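PDB 6D1P: glycosyl hydrolases family 2, sugar binding domain protein from Bacteroides uniformis str. 3978 T3 ii, which is a gut bacterial beta-glucuronidase of glycoside hydrolase family 2, which probably hydrolyses O-glycosidic bonds to release glucuronic acid from its substrates. Local coordinates for residues 639-644 with 680-685; 686-691 with 703-708. One frame throughout, in Å; residues are numbered along the deposited sequence.

Interaction 1. Residues 639-644 with 680-685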
loop_
_atom_site.group_PDB
_atom_site.type_symbol
_atom_site.label_atom_id
_atom_site.label_comp_id
_atom_site.label_asym_id
_atom_site.label_seq_id
_atom_site.Cartn_x
_atom_site.Cartn_y
_atom_site.Cartn_z
ATOM N N GLU A 639 -11.436 53.411 -10.119
ATOM C CA GLU A 639 -12.539 53.006 -9.254
ATOM C C GLU A 639 -12.063 52.870 -7.811
ATOM O O GLU A 639 -11.018 52.254 -7.567
ATOM C CB GLU A 639 -13.123 51.679 -9.730
ATOM C CG GLU A 639 -13.781 50.901 -8.608
ATOM C CD GLU A 639 -14.442 49.622 -9.067
ATOM O OE1 GLU A 639 -13.894 48.915 -9.940
ATOM O OE2 GLU A 639 -15.529 49.313 -8.539
ATOM N N PRO A 640 -12.785 53.423 -6.833
ATOM C CA PRO A 640 -12.344 53.291 -5.437
ATOM C C PRO A 640 -12.504 51.858 -4.948
ATOM O O PRO A 640 -13.516 51.201 -5.209
ATOM C CB PRO A 640 -13.266 54.252 -4.679
ATOM C CG PRO A 640 -14.510 54.278 -5.508
ATOM C CD PRO A 640 -14.064 54.150 -6.945
ATOM N N LYS A 641 -11.488 51.379 -4.234
ATOM C CA LYS A 641 -11.392 49.981 -3.838
ATOM C C LYS A 641 -11.390 49.865 -2.326
ATOM O O LYS A 641 -10.728 50.649 -1.637
ATOM C CB LYS A 641 -10.129 49.310 -4.409
ATOM C CG LYS A 641 -10.295 48.877 -5.845
ATOM C CD LYS A 641 -11.506 47.946 -5.981
ATOM C CE LYS A 641 -11.750 47.589 -7.438
ATOM N NZ LYS A 641 -12.971 46.780 -7.681
ATOM N N GLU A 642 -12.114 48.865 -1.829
ATOM C CA GLU A 642 -12.274 48.655 -0.400
ATOM C C GLU A 642 -11.044 47.990 0.209
ATOM O O GLU A 642 -10.442 47.087 -0.386
ATOM C CB GLU A 642 -13.515 47.801 -0.147
ATOM C CG GLU A 642 -13.720 47.340 1.279
ATOM C CD GLU A 642 -14.482 46.023 1.323
ATOM O OE1 GLU A 642 -13.871 44.965 0.986
ATOM O OE2 GLU A 642 -15.691 46.055 1.650
ATOM N N ILE A 643 -10.674 48.459 1.404
ATOM C CA ILE A 643 -9.608 47.890 2.222
ATOM C C ILE A 643 -10.173 47.688 3.621
ATOM O O ILE A 643 -10.694 48.632 4.224
ATOM C CB ILE A 643 -8.360 48.801 2.270
ATOM C CG1 ILE A 643 -7.647 48.852 0.930
ATOM C CG2 ILE A 643 -7.371 48.353 3.340
ATOM C CD1 ILE A 643 -8.157 49.930 0.009
ATOM N N LEU A 644 -10.086 46.464 4.133
ATOM C CA LEU A 644 -10.541 46.160 5.485
ATOM C C LEU A 644 -9.339 45.943 6.391
ATOM O O LEU A 644 -8.313 45.411 5.971
ATOM C CB LEU A 644 -11.430 44.911 5.514
ATOM C CG LEU A 644 -12.513 44.787 4.440
ATOM C CD1 LEU A 644 -13.102 43.345 4.381
ATOM C CD2 LEU A 644 -13.602 45.831 4.631
ATOM N N VAL A 680 -10.688 53.417 -1.477
ATOM C CA VAL A 680 -9.437 54.082 -1.825
ATOM C C VAL A 680 -9.201 53.960 -3.326
ATOM O O VAL A 680 -9.577 52.946 -3.929
ATOM C CB VAL A 680 -8.261 53.487 -1.028
ATOM C CG1 VAL A 680 -6.965 54.105 -1.455
ATOM C CG2 VAL A 680 -8.441 53.663 0.490
ATOM N N PRO A 681 -8.614 54.962 -3.977
ATOM C CA PRO A 681 -8.113 54.742 -5.334
ATOM C C PRO A 681 -6.827 53.937 -5.282
ATOM O O PRO A 681 -6.000 54.099 -4.379
ATOM C CB PRO A 681 -7.856 56.164 -5.851
ATOM C CG PRO A 681 -7.490 56.922 -4.613
ATOM C CD PRO A 681 -8.431 56.366 -3.553
ATOM N N LEU A 682 -6.671 53.047 -6.251
ATOM C CA LEU A 682 -5.411 52.361 -6.467
ATOM C C LEU A 682 -4.968 52.654 -7.887
ATOM O O LEU A 682 -5.789 52.689 -8.814
ATOM C CB LEU A 682 -5.534 50.845 -6.240
ATOM C CG LEU A 682 -6.100 50.383 -4.891
ATOM C CD1 LEU A 682 -6.412 48.894 -4.917
ATOM C CD2 LEU A 682 -5.140 50.711 -3.766
ATOM N N ARG A 683 -3.685 52.906 -8.056
ATOM C CA ARG A 683 -3.218 53.085 -9.416
ATOM C C ARG A 683 -2.840 51.738 -10.008
ATOM O O ARG A 683 -2.573 50.771 -9.287
ATOM C CB ARG A 683 -2.037 54.049 -9.475
ATOM C CG ARG A 683 -1.056 53.918 -8.330
ATOM C CD ARG A 683 -0.112 55.102 -8.331
ATOM N NE ARG A 683 0.659 55.196 -7.096
ATOM C CZ ARG A 683 1.337 56.282 -6.725
ATOM N NH1 ARG A 683 1.331 57.365 -7.498
ATOM N NH2 ARG A 683 2.016 56.293 -5.582
ATOM N N GLU A 684 -2.865 51.678 -11.339
ATOM C CA GLU A 684 -2.252 50.570 -12.047
ATOM C C GLU A 684 -0.842 50.358 -11.529
ATOM O O GLU A 684 -0.130 51.314 -11.224
ATOM C CB GLU A 684 -2.218 50.852 -13.542
ATOM C CG GLU A 684 -3.554 51.226 -14.118
ATOM C CD GLU A 684 -3.616 50.986 -15.612
ATOM O OE1 GLU A 684 -2.573 50.609 -16.207
ATOM O OE2 GLU A 684 -4.718 51.163 -16.183
ATOM N N GLY A 685 -0.447 49.103 -11.414
ATOM C CA GLY A 685 0.875 48.804 -10.920
ATOM C C GLY A 685 0.869 48.585 -9.424
ATOM O O GLY A 685 -0.150 48.231 -8.826
#
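Residues 639-644 and 680-685 meet at the edge of a small antiparallel beta sheet in the DUF4982 region, which belongs to the E-set clan and is probably an immunoglobulin-like beta sandwich. Lys641 and Val680 form an antiparallel hydrogen-bonded pair. Lys641 N donates to Val680 O at 2.5 Å, a very short and nearly straight bond (165° at the hydrogen). The return bond, Val680 N to Lys641 O, is 2.8 Å but more bent, at 130°. In both, the donor sits above the carbonyl plane. Pro640 has no N-H to give. Its CA lies 3.2 Å from Val680 O in a bent CA-H...O contact, a minor addition to the Lys641 bond.

The side chains of Lys641 and Val680 lie on the same face of the sheet. Leu682 reaches this face too. Its CD1 packs against Lys641 CB at 3.8 Å, and the two chains cross at about a right angle. Ile643 has CG1 anti to its carbonyl carbon, and its CD1 comes obliquely onto Val680 CB at 3.7 Å.

Further out, Tyr708 of strand 698-709 packs on Lys641 and Leu682, while Leu654 and Val656 of strand 651-656 cover Ile643 and Val680, respectively. The same sheet pairing continues through backbone bonding between Ile643 and Trp678. Lys641 turns its end away from Val680, bending at chi2 (-56°). Its NZ forms a salt bridge with Glu639 OE1, weak as a hydrogen bond at 3.2 Å, while that same oxygen accepts a hydrogen bond from Lys636 N.

Interaction 2. Residues 686-691 with 703-708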
loop_
_atom_site.group_PDB
_atom_site.type_symbol
_atom_site.label_atom_id
_atom_site.label_comp_id
_atom_site.label_asym_id
_atom_site.label_seq_id
_atom_site.Cartn_x
_atom_site.Cartn_y
_atom_site.Cartn_z
ATOM N N ASN A 686 2.031 48.802 -8.812
ATOM C CA ASN A 686 2.189 48.538 -7.388
ATOM C C ASN A 686 1.524 49.629 -6.564
ATOM O O ASN A 686 1.410 50.782 -6.991
ATOM C CB ASN A 686 3.666 48.443 -7.011
ATOM C CG ASN A 686 3.897 47.652 -5.725
ATOM O OD1 ASN A 686 3.157 46.703 -5.403
ATOM N ND2 ASN A 686 4.931 48.040 -4.980
ATOM N N ASN A 687 1.087 49.253 -5.369
ATOM C CA ASN A 687 0.510 50.189 -4.415
ATOM C C ASN A 687 0.997 49.825 -3.023
ATOM O O ASN A 687 1.025 48.643 -2.661
ATOM C CB ASN A 687 -1.017 50.161 -4.448
ATOM C CG ASN A 687 -1.580 50.731 -5.717
ATOM O OD1 ASN A 687 -2.007 51.885 -5.746
ATOM N ND2 ASN A 687 -1.585 49.936 -6.782
ATOM N N LYS A 688 1.393 50.833 -2.250
ATOM C CA LYS A 688 1.762 50.623 -0.858
ATOM C C LYS A 688 0.599 51.050 0.029
ATOM O O LYS A 688 0.029 52.127 -0.162
ATOM C CB LYS A 688 3.029 51.390 -0.495
ATOM C CG LYS A 688 3.630 50.968 0.832
ATOM C CD LYS A 688 5.051 51.509 0.966
ATOM C CE LYS A 688 5.199 52.362 2.221
ATOM N NZ LYS A 688 6.406 53.275 2.142
ATOM N N ILE A 689 0.223 50.178 0.958
ATOM C CA ILE A 689 -0.886 50.409 1.872
ATOM C C ILE A 689 -0.358 50.153 3.267
ATOM O O ILE A 689 0.150 49.064 3.550
ATOM C CB ILE A 689 -2.092 49.505 1.572
ATOM C CG1 ILE A 689 -2.812 49.985 0.314
ATOM C CG2 ILE A 689 -3.054 49.474 2.757
ATOM C CD1 ILE A 689 -3.272 48.872 -0.596
ATOM N N THR A 690 -0.433 51.159 4.124
ATOM C CA THR A 690 0.029 51.002 5.489
ATOM C C THR A 690 -1.076 51.410 6.443
ATOM O O THR A 690 -2.005 52.134 6.082
ATOM C CB THR A 690 1.276 51.840 5.766
ATOM O OG1 THR A 690 0.931 53.226 5.659
ATOM C CG2 THR A 690 2.374 51.502 4.771
ATOM N N ALA A 691 -0.929 50.959 7.680
ATOM C CA ALA A 691 -1.879 51.242 8.737
ATOM C C ALA A 691 -1.132 51.453 10.037
ATOM O O ALA A 691 -0.126 50.789 10.311
ATOM C CB ALA A 691 -2.901 50.103 8.919
ATOM N N GLU A 703 1.797 46.803 7.039
ATOM C CA GLU A 703 1.975 47.247 5.662
ATOM C C GLU A 703 1.810 46.062 4.716
ATOM O O GLU A 703 2.329 44.976 4.967
ATOM C CB GLU A 703 3.362 47.894 5.438
ATOM C CG GLU A 703 3.748 48.033 3.947
ATOM C CD GLU A 703 5.261 48.212 3.693
ATOM O OE1 GLU A 703 5.929 48.927 4.481
ATOM O OE2 GLU A 703 5.774 47.634 2.698
ATOM N N ILE A 704 1.092 46.287 3.620
ATOM C CA ILE A 704 1.062 45.352 2.512
ATOM C C ILE A 704 1.265 46.142 1.229
ATOM O O ILE A 704 1.042 47.353 1.175
ATOM C CB ILE A 704 -0.256 44.549 2.433
ATOM C CG1 ILE A 704 -1.412 45.452 1.984
ATOM C CG2 ILE A 704 -0.571 43.884 3.773
ATOM C CD1 ILE A 704 -2.715 44.708 1.775
ATOM N N GLN A 705 1.697 45.438 0.188
ATOM C CA GLN A 705 1.729 45.980 -1.159
ATOM C C GLN A 705 0.880 45.090 -2.044
ATOM O O GLN A 705 0.835 43.876 -1.838
ATOM C CB GLN A 705 3.164 46.058 -1.691
ATOM C CG GLN A 705 4.103 46.861 -0.798
ATOM C CD GLN A 705 5.470 47.053 -1.432
ATOM O OE1 GLN A 705 5.613 46.997 -2.657
ATOM N NE2 GLN A 705 6.486 47.277 -0.597
ATOM N N GLN A 706 0.192 45.688 -3.014
ATOM C CA GLN A 706 -0.635 44.924 -3.937
ATOM C C GLN A 706 -0.595 45.579 -5.308
ATOM O O GLN A 706 -0.643 46.803 -5.417
ATOM C CB GLN A 706 -2.104 44.826 -3.479
ATOM C CG GLN A 706 -2.337 44.253 -2.095
ATOM C CD GLN A 706 -3.800 44.340 -1.662
ATOM O OE1 GLN A 706 -4.445 45.385 -1.819
ATOM N NE2 GLN A 706 -4.337 43.227 -1.135
ATOM N N GLU A 707 -0.517 44.763 -6.350
ATOM C CA GLU A 707 -0.712 45.276 -7.693
ATOM C C GLU A 707 -2.191 45.521 -7.941
ATOM O O GLU A 707 -3.060 44.832 -7.405
ATOM C CB GLU A 707 -0.174 44.295 -8.733
ATOM C CG GLU A 707 1.306 43.969 -8.584
ATOM C CD GLU A 707 2.196 44.981 -9.274
ATOM O OE1 GLU A 707 1.701 45.683 -10.192
ATOM O OE2 GLU A 707 3.388 45.075 -8.895
ATOM N N TYR A 708 -2.481 46.510 -8.769
ATOM C CA TYR A 708 -3.849 46.784 -9.173
ATOM C C TYR A 708 -3.922 46.600 -10.671
ATOM O O TYR A 708 -3.179 47.250 -11.416
ATOM C CB TYR A 708 -4.285 48.195 -8.766
ATOM C CG TYR A 708 -5.739 48.448 -9.053
ATOM C CD1 TYR A 708 -6.731 47.667 -8.453
ATOM C CD2 TYR A 708 -6.135 49.447 -9.931
ATOM C CE1 TYR A 708 -8.080 47.883 -8.720
ATOM C CE2 TYR A 708 -7.482 49.676 -10.202
ATOM C CZ TYR A 708 -8.450 48.892 -9.594
ATOM O OH TYR A 708 -9.787 49.109 -9.859
#
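Residues 686-691 and 703-708 lie on the two arms, strands 685-695 and 698-709, of a beta hairpin, paired antiparallel within a mixed sheet. The firmest part is the Ile689-Ile704 hydrogen-bonded pair. Ile689 N to Ile704 O and Ile704 N to Ile689 O are both 2.9 Å, each donor lying nearly along the C=O axis. Ile689 O also receives the CA-H of Glu703. Gln706 N bonds to Asn687 O at 3.1 Å; the bond from Asn687 N to Gln706 O is weak, bent to 121°.

The buried face carries Asn687, Ile689, Ile704 and Gln706. Ile689 CB rests on Ile704 CG1 at 4.1 Å, with that CG1 in the crowded position between backbone N and carbonyl carbon (chi1 71°). Leu654 and Leu682 pack on Ile689, and Ile625 on Ile704. The polar ends on this face are satisfied from outside the hairpin. Asn687 bonds through ND2 to Arg683 O and through OD1 to Asn657, while Gln706 OE1 accepts from Arg633.

The opposite face, with Asn686, Lys688, Thr690, Glu703, Gln705 and Glu707, is mostly exposed. Thr690 CG2 lies alongside Glu703 CB at 3.8 Å. Asn686 swings CG anti to its backbone N, bringing ND2 to Gln705 OE1 at 2.6 Å. That bond is straight. OE1 lies in the Asn686 amide plane, while ND2 sits above the plane of the Gln705 carbonyl, and the two amides are tilted 46° apart. Gln705 NE2 points on to Glu703 OE2 in a weak 3.4 Å bond. Lys688 NZ stays 5.0 Å from Glu703 OE1. The two amides thus form a short hydrogen-bonded chain whose last, weak link ends at the Glu703 carboxylate, whose charge would be expected to favour this orientation of the Gln705 amide.

In the fold
Both interactions lie in one peripheral beta module, their centres about 9 Å apart. Interaction 1 is a single bridge at the end of a three-stranded sheet; interaction 2 is a longer hairpin ladder in the neighbouring five-stranded sheet. The chain passes directly from one to the other at Gly685, whose O probably bonds Tyr708 N. Leu682 and Tyr708 pack together, so side chains of both contacts share the buried layer. Interaction 1 is mainly backbone bonds and aliphatic contacts, with one charged pair. Interaction 2 divides its chemistry by face: isoleucines and externally bonded amides inside, an amide-carboxylate chain at the surface.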